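Local coordinates for UDP-N-acetylmuramate-alanine ligase MurC (Thermotoga maritima, PDB 1J6U), which joins L-alanine to UDP-N-acetylmuramate at the expense of ATP, a cytoplasmic step in building the peptidoglycan of the bacterial cell wall, at residues A[38-43]-A[59-64]; A[218-223]-A[232-237]. One frame throughout, in Å; residues are numbered along the deposited sequence.

Parallel pairing at the rim of a sheet recurs here in two domains, with a different connection in each. Following the chain from the N terminus, contact 1 comes first: strand 38-42 runs out, helix 48-55 carries the chain back, and residues 59-64 return beside the strand, completing a right-handed beta-alpha-beta crossover at the border of the five-stranded N-terminal sheet. Contact 2 opens and closes much later, where only eight residues, none of them helical, separate 218-223 from 232-237 at the rim of the central-domain sheet. The two loops therefore follow in series, neither enclosing nor crossing the other. The centres of contacts 1 and 2 are about 40 Å apart, on opposite sides of the chain's centre.

Contact 1 of 2, residues A[38-43]-A[59-64]; sequences DVYGSN and PIFVPH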
loop_
_atom_site.group_PDB
_atom_site.type_symbol
_atom_site.label_atom_id
_atom_site.label_comp_id
_atom_site.label_asym_id
_atom_site.label_seq_id
_atom_site.Cartn_x
_atom_site.Cartn_y
_atom_site.Cartn_z
ATOM N N ASP A 38 24.415 -11.024 7.188
ATOM C CA ASP A 38 24.733 -11.433 5.827
ATOM C C ASP A 38 23.378 -11.814 5.208
ATOM O O ASP A 38 22.770 -12.819 5.553
ATOM C CB ASP A 38 25.680 -12.621 5.845
ATOM C CG ASP A 38 26.354 -12.844 4.500
ATOM O OD1 ASP A 38 25.945 -12.171 3.512
ATOM O OD2 ASP A 38 27.288 -13.696 4.437
ATOM N N VAL A 39 22.915 -11.008 4.274
ATOM C CA VAL A 39 21.614 -11.216 3.687
ATOM C C VAL A 39 21.614 -11.438 2.202
ATOM O O VAL A 39 22.355 -10.801 1.480
ATOM C CB VAL A 39 20.716 -9.973 4.016
ATOM C CG1 VAL A 39 19.488 -9.957 3.176
ATOM C CG2 VAL A 39 20.339 -9.988 5.506
ATOM N N TYR A 40 20.782 -12.365 1.740
ATOM C CA TYR A 40 20.646 -12.586 0.300
ATOM C C TYR A 40 19.313 -13.275 0.110
ATOM O O TYR A 40 18.632 -13.663 1.078
ATOM C CB TYR A 40 21.800 -13.432 -0.277
ATOM C CG TYR A 40 21.744 -14.907 0.063
ATOM C CD1 TYR A 40 21.140 -15.814 -0.804
ATOM C CD2 TYR A 40 22.273 -15.394 1.271
ATOM C CE1 TYR A 40 21.062 -17.183 -0.487
ATOM C CE2 TYR A 40 22.200 -16.762 1.603
ATOM C CZ TYR A 40 21.597 -17.645 0.709
ATOM O OH TYR A 40 21.576 -18.985 0.974
ATOM N N GLY A 41 18.909 -13.448 -1.129
ATOM C CA GLY A 41 17.620 -14.084 -1.290
ATOM C C GLY A 41 17.301 -14.359 -2.728
ATOM O O GLY A 41 18.118 -14.179 -3.640
ATOM N N SER A 42 16.066 -14.753 -2.943
ATOM C CA SER A 42 15.680 -15.104 -4.281
ATOM C C SER A 42 14.231 -14.730 -4.497
ATOM O O SER A 42 13.456 -14.540 -3.550
ATOM C CB SER A 42 15.826 -16.603 -4.422
ATOM O OG SER A 42 14.914 -17.183 -3.506
ATOM N N ASN A 43 13.847 -14.697 -5.756
ATOM C CA ASN A 43 12.489 -14.331 -6.059
ATOM C C ASN A 43 12.120 -14.967 -7.377
ATOM O O ASN A 43 12.980 -15.254 -8.216
ATOM C CB ASN A 43 12.372 -12.789 -6.145
ATOM C CG ASN A 43 10.981 -12.289 -5.785
ATOM O OD1 ASN A 43 10.463 -12.596 -4.695
ATOM N ND2 ASN A 43 10.366 -11.511 -6.692
ATOM N N PRO A 59 22.845 -9.915 -2.761
ATOM C CA PRO A 59 22.724 -10.921 -3.816
ATOM C C PRO A 59 21.275 -11.382 -3.858
ATOM O O PRO A 59 20.732 -11.846 -2.842
ATOM C CB PRO A 59 23.650 -12.015 -3.346
ATOM C CG PRO A 59 24.603 -11.293 -2.425
ATOM C CD PRO A 59 23.706 -10.394 -1.677
ATOM N N ILE A 60 20.660 -11.223 -5.030
ATOM C CA ILE A 60 19.284 -11.593 -5.255
ATOM C C ILE A 60 19.271 -12.469 -6.477
ATOM O O ILE A 60 19.685 -12.027 -7.563
ATOM C CB ILE A 60 18.385 -10.387 -5.597
ATOM C CG1 ILE A 60 18.413 -9.344 -4.465
ATOM C CG2 ILE A 60 16.969 -10.905 -5.879
ATOM C CD1 ILE A 60 17.970 -9.895 -3.119
ATOM N N PHE A 61 18.744 -13.679 -6.314
ATOM C CA PHE A 61 18.705 -14.655 -7.397
ATOM C C PHE A 61 17.319 -14.909 -7.928
ATOM O O PHE A 61 16.393 -15.227 -7.180
ATOM C CB PHE A 61 19.319 -15.968 -6.907
ATOM C CG PHE A 61 20.712 -15.809 -6.389
ATOM C CD1 PHE A 61 21.764 -15.598 -7.260
ATOM C CD2 PHE A 61 20.960 -15.791 -5.030
ATOM C CE1 PHE A 61 23.058 -15.367 -6.798
ATOM C CE2 PHE A 61 22.244 -15.563 -4.550
ATOM C CZ PHE A 61 23.303 -15.350 -5.447
ATOM N N VAL A 62 17.181 -14.760 -9.233
ATOM C CA VAL A 62 15.901 -14.985 -9.889
ATOM C C VAL A 62 16.192 -15.901 -11.056
ATOM O O VAL A 62 17.123 -15.636 -11.820
ATOM C CB VAL A 62 15.324 -13.681 -10.450
ATOM C CG1 VAL A 62 13.992 -13.950 -11.156
ATOM C CG2 VAL A 62 15.171 -12.668 -9.317
ATOM N N PRO A 63 15.407 -16.980 -11.219
ATOM C CA PRO A 63 14.281 -17.361 -10.369
ATOM C C PRO A 63 14.711 -18.297 -9.256
ATOM O O PRO A 63 15.898 -18.404 -8.953
ATOM C CB PRO A 63 13.347 -18.054 -11.332
ATOM C CG PRO A 63 14.354 -18.849 -12.202
ATOM C CD PRO A 63 15.444 -17.808 -12.449
ATOM N N HIS A 64 13.740 -18.970 -8.647
ATOM C CA HIS A 64 14.032 -19.904 -7.570
ATOM C C HIS A 64 14.731 -21.137 -8.133
ATOM O O HIS A 64 14.341 -21.684 -9.173
ATOM C CB HIS A 64 12.757 -20.326 -6.853
ATOM C CG HIS A 64 12.113 -19.221 -6.071
ATOM N ND1 HIS A 64 12.823 -18.407 -5.213
ATOM C CD2 HIS A 64 10.831 -18.785 -6.029
ATOM C CE1 HIS A 64 12.003 -17.517 -4.682
ATOM N NE2 HIS A 64 10.789 -17.725 -5.160
HETATM O O HOH W 1 9.216 -14.921 -4.962
#
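The imidazole of His-64 turns its edge to Ser-42 and one face to the backbone of Asn-43. ND1 donates to Ser-42 OG at 3.0 Å with the oxygen 2° out of the ring plane, while the carbonyl carbon of Asn-43 lies 3.7 Å above that plane, toward the rim. A water joins Asn-43 OD1 to His-64 NE2, and Asn-43 ND2 bonds to Glu-45 O. Farther back along the strands, Tyr-40 and Phe-61 cross obliquely, Tyr-40 CD1 lying in the plane of the Phe-61 ring at its edge, 3.9 Å from CE2. The tyrosine's chi1 of 74° sets CG between backbone N and carbonyl carbon and raises the ring off the strand, on the same face as Ser-42; its hydroxyl bonds to His-16 ND1 and Tyr-70 N. A parallel ladder spans the contact: Gly-41 N to Pro-59 O, Phe-61 N to Gly-41 O at 2.8 Å, and Asn-43 N to Phe-61 O. Strand 60-61 is the outermost of the parallel sheet, Rossmann-like as in the N-terminal domain of Mur ligases. Glu-87 OE1 bonds to Ser-42 OG, and OE2 shares the His-64 ND1 hydrogen with that serine; the carboxylate would probably favour a positively charged imidazole.

Contact 2 of 2, residues A[218-223]-A[232-237]; sequences LVVTFA and GDVTFG
At the border of the central-domain sheet, strand 234-236 lies parallel to strand 218-222, and Asp-233 leads into the pairing by bonding twice to Val-219. Asp-233 OD1 accepts from Val-219 N at 2.7 Å, met on its anti side and 29° out of the carboxylate plane; Asp-233 N donates to Val-219 O, which also receives a weak bond from Val-234 N. The carboxylate sits where a strand carbonyl would be expected. Thr-221 continues the ladder, its N giving to Val-234 O and its O accepting from Phe-236 N, before Ala-223 N closes on Phe-236 O at 2.8 Å. In this Mur ligase middle domain, helix 276-291 packs on the face bearing Val-234 and Phe-236. There, Val-220 CG2 meets Val-234 CG2 at 3.5 Å, and Val-220 CG1 reaches the edge of the Phe-236 ring. A chi1 of 61° swings that ring back across strand 218-222, where Phe-222 CA sits over its face, 3.9 Å from the centroid. The two rings, their planes 24° apart, are slid so far that they barely overlap. On the reverse face Thr-221 and Thr-235 lie side by side, their CG2 methyls pressed to 3.3 Å, while their hydroxyls bond to Thr-228 O and Thr-242 N respectively.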
loop_
_atom_site.group_PDB
_atom_site.type_symbol
_atom_site.label_atom_id
_atom_site.label_comp_id
_atom_site.label_asym_id
_atom_site.label_seq_id
_atom_site.Cartn_x
_atom_site.Cartn_y
_atom_site.Cartn_z
ATOM N N LEU A 218 -3.778 1.413 22.846
ATOM C CA LEU A 218 -4.755 2.305 22.255
ATOM C C LEU A 218 -5.126 1.823 20.846
ATOM O O LEU A 218 -4.273 1.614 19.988
ATOM C CB LEU A 218 -4.180 3.717 22.224
ATOM C CG LEU A 218 -5.008 4.860 21.646
ATOM C CD1 LEU A 218 -6.183 5.141 22.544
ATOM C CD2 LEU A 218 -4.122 6.096 21.501
ATOM N N VAL A 219 -6.416 1.650 20.615
ATOM C CA VAL A 219 -6.882 1.191 19.333
ATOM C C VAL A 219 -7.668 2.309 18.663
ATOM O O VAL A 219 -8.579 2.878 19.271
ATOM C CB VAL A 219 -7.794 -0.075 19.492
ATOM C CG1 VAL A 219 -8.385 -0.473 18.153
ATOM C CG2 VAL A 219 -6.979 -1.249 20.029
ATOM N N VAL A 220 -7.293 2.663 17.426
ATOM C CA VAL A 220 -8.054 3.685 16.714
ATOM C C VAL A 220 -8.882 2.893 15.731
ATOM O O VAL A 220 -8.410 1.965 15.060
ATOM C CB VAL A 220 -7.185 4.733 15.989
ATOM C CG1 VAL A 220 -8.068 5.592 15.127
ATOM C CG2 VAL A 220 -6.481 5.645 17.028
ATOM N N THR A 221 -10.126 3.287 15.617
ATOM C CA THR A 221 -11.000 2.533 14.796
ATOM C C THR A 221 -11.966 3.383 13.985
ATOM O O THR A 221 -12.286 4.524 14.362
ATOM C CB THR A 221 -11.713 1.557 15.727
ATOM O OG1 THR A 221 -11.559 0.241 15.219
ATOM C CG2 THR A 221 -13.159 1.927 15.924
ATOM N N PHE A 222 -12.410 2.804 12.867
ATOM C CA PHE A 222 -13.338 3.436 11.939
ATOM C C PHE A 222 -14.766 3.288 12.484
ATOM O O PHE A 222 -15.350 2.194 12.515
ATOM C CB PHE A 222 -13.190 2.798 10.543
ATOM C CG PHE A 222 -14.082 3.398 9.507
ATOM C CD1 PHE A 222 -14.340 4.767 9.501
ATOM C CD2 PHE A 222 -14.669 2.598 8.530
ATOM C CE1 PHE A 222 -15.174 5.334 8.542
ATOM C CE2 PHE A 222 -15.504 3.150 7.562
ATOM C CZ PHE A 222 -15.760 4.523 7.569
ATOM N N ALA A 223 -15.308 4.417 12.928
ATOM C CA ALA A 223 -16.629 4.461 13.531
ATOM C C ALA A 223 -17.711 3.863 12.664
ATOM O O ALA A 223 -18.760 3.466 13.165
ATOM C CB ALA A 223 -16.986 5.897 13.913
ATOM N N GLY A 232 -12.566 0.307 19.033
ATOM C CA GLY A 232 -11.748 1.490 19.193
ATOM C C GLY A 232 -11.861 2.251 20.495
ATOM O O GLY A 232 -12.942 2.445 21.040
ATOM N N ASP A 233 -10.725 2.687 21.002
ATOM C CA ASP A 233 -10.720 3.503 22.186
ATOM C C ASP A 233 -11.157 4.875 21.685
ATOM O O ASP A 233 -11.763 5.633 22.409
ATOM C CB ASP A 233 -9.326 3.493 22.768
ATOM C CG ASP A 233 -8.942 2.118 23.287
ATOM O OD1 ASP A 233 -7.826 1.631 22.974
ATOM O OD2 ASP A 233 -9.778 1.520 24.015
ATOM N N VAL A 234 -10.819 5.192 20.434
ATOM C CA VAL A 234 -11.263 6.425 19.767
ATOM C C VAL A 234 -11.600 6.048 18.318
ATOM O O VAL A 234 -11.048 5.085 17.754
ATOM C CB VAL A 234 -10.217 7.583 19.757
ATOM C CG1 VAL A 234 -9.823 7.919 21.160
ATOM C CG2 VAL A 234 -9.008 7.215 18.934
ATOM N N THR A 235 -12.522 6.802 17.732
ATOM C CA THR A 235 -12.954 6.560 16.367
ATOM C C THR A 235 -12.935 7.794 15.459
ATOM O O THR A 235 -12.823 8.949 15.914
ATOM C CB THR A 235 -14.371 5.980 16.335
ATOM O OG1 THR A 235 -15.285 6.950 16.855
ATOM C CG2 THR A 235 -14.442 4.736 17.161
ATOM N N PHE A 236 -13.021 7.515 14.159
ATOM C CA PHE A 236 -13.041 8.549 13.124
ATOM C C PHE A 236 -14.057 8.015 12.121
ATOM O O PHE A 236 -14.212 6.806 11.928
ATOM C CB PHE A 236 -11.648 8.743 12.456
ATOM C CG PHE A 236 -11.132 7.512 11.760
ATOM C CD1 PHE A 236 -11.429 7.277 10.411
ATOM C CD2 PHE A 236 -10.475 6.529 12.475
ATOM C CE1 PHE A 236 -11.090 6.061 9.787
ATOM C CE2 PHE A 236 -10.131 5.304 11.873
ATOM C CZ PHE A 236 -10.440 5.058 10.522
ATOM N N GLY A 237 -14.750 8.945 11.498
ATOM C CA GLY A 237 -15.771 8.608 10.551
ATOM C C GLY A 237 -16.147 9.898 9.881
ATOM O O GLY A 237 -15.522 10.947 10.085
#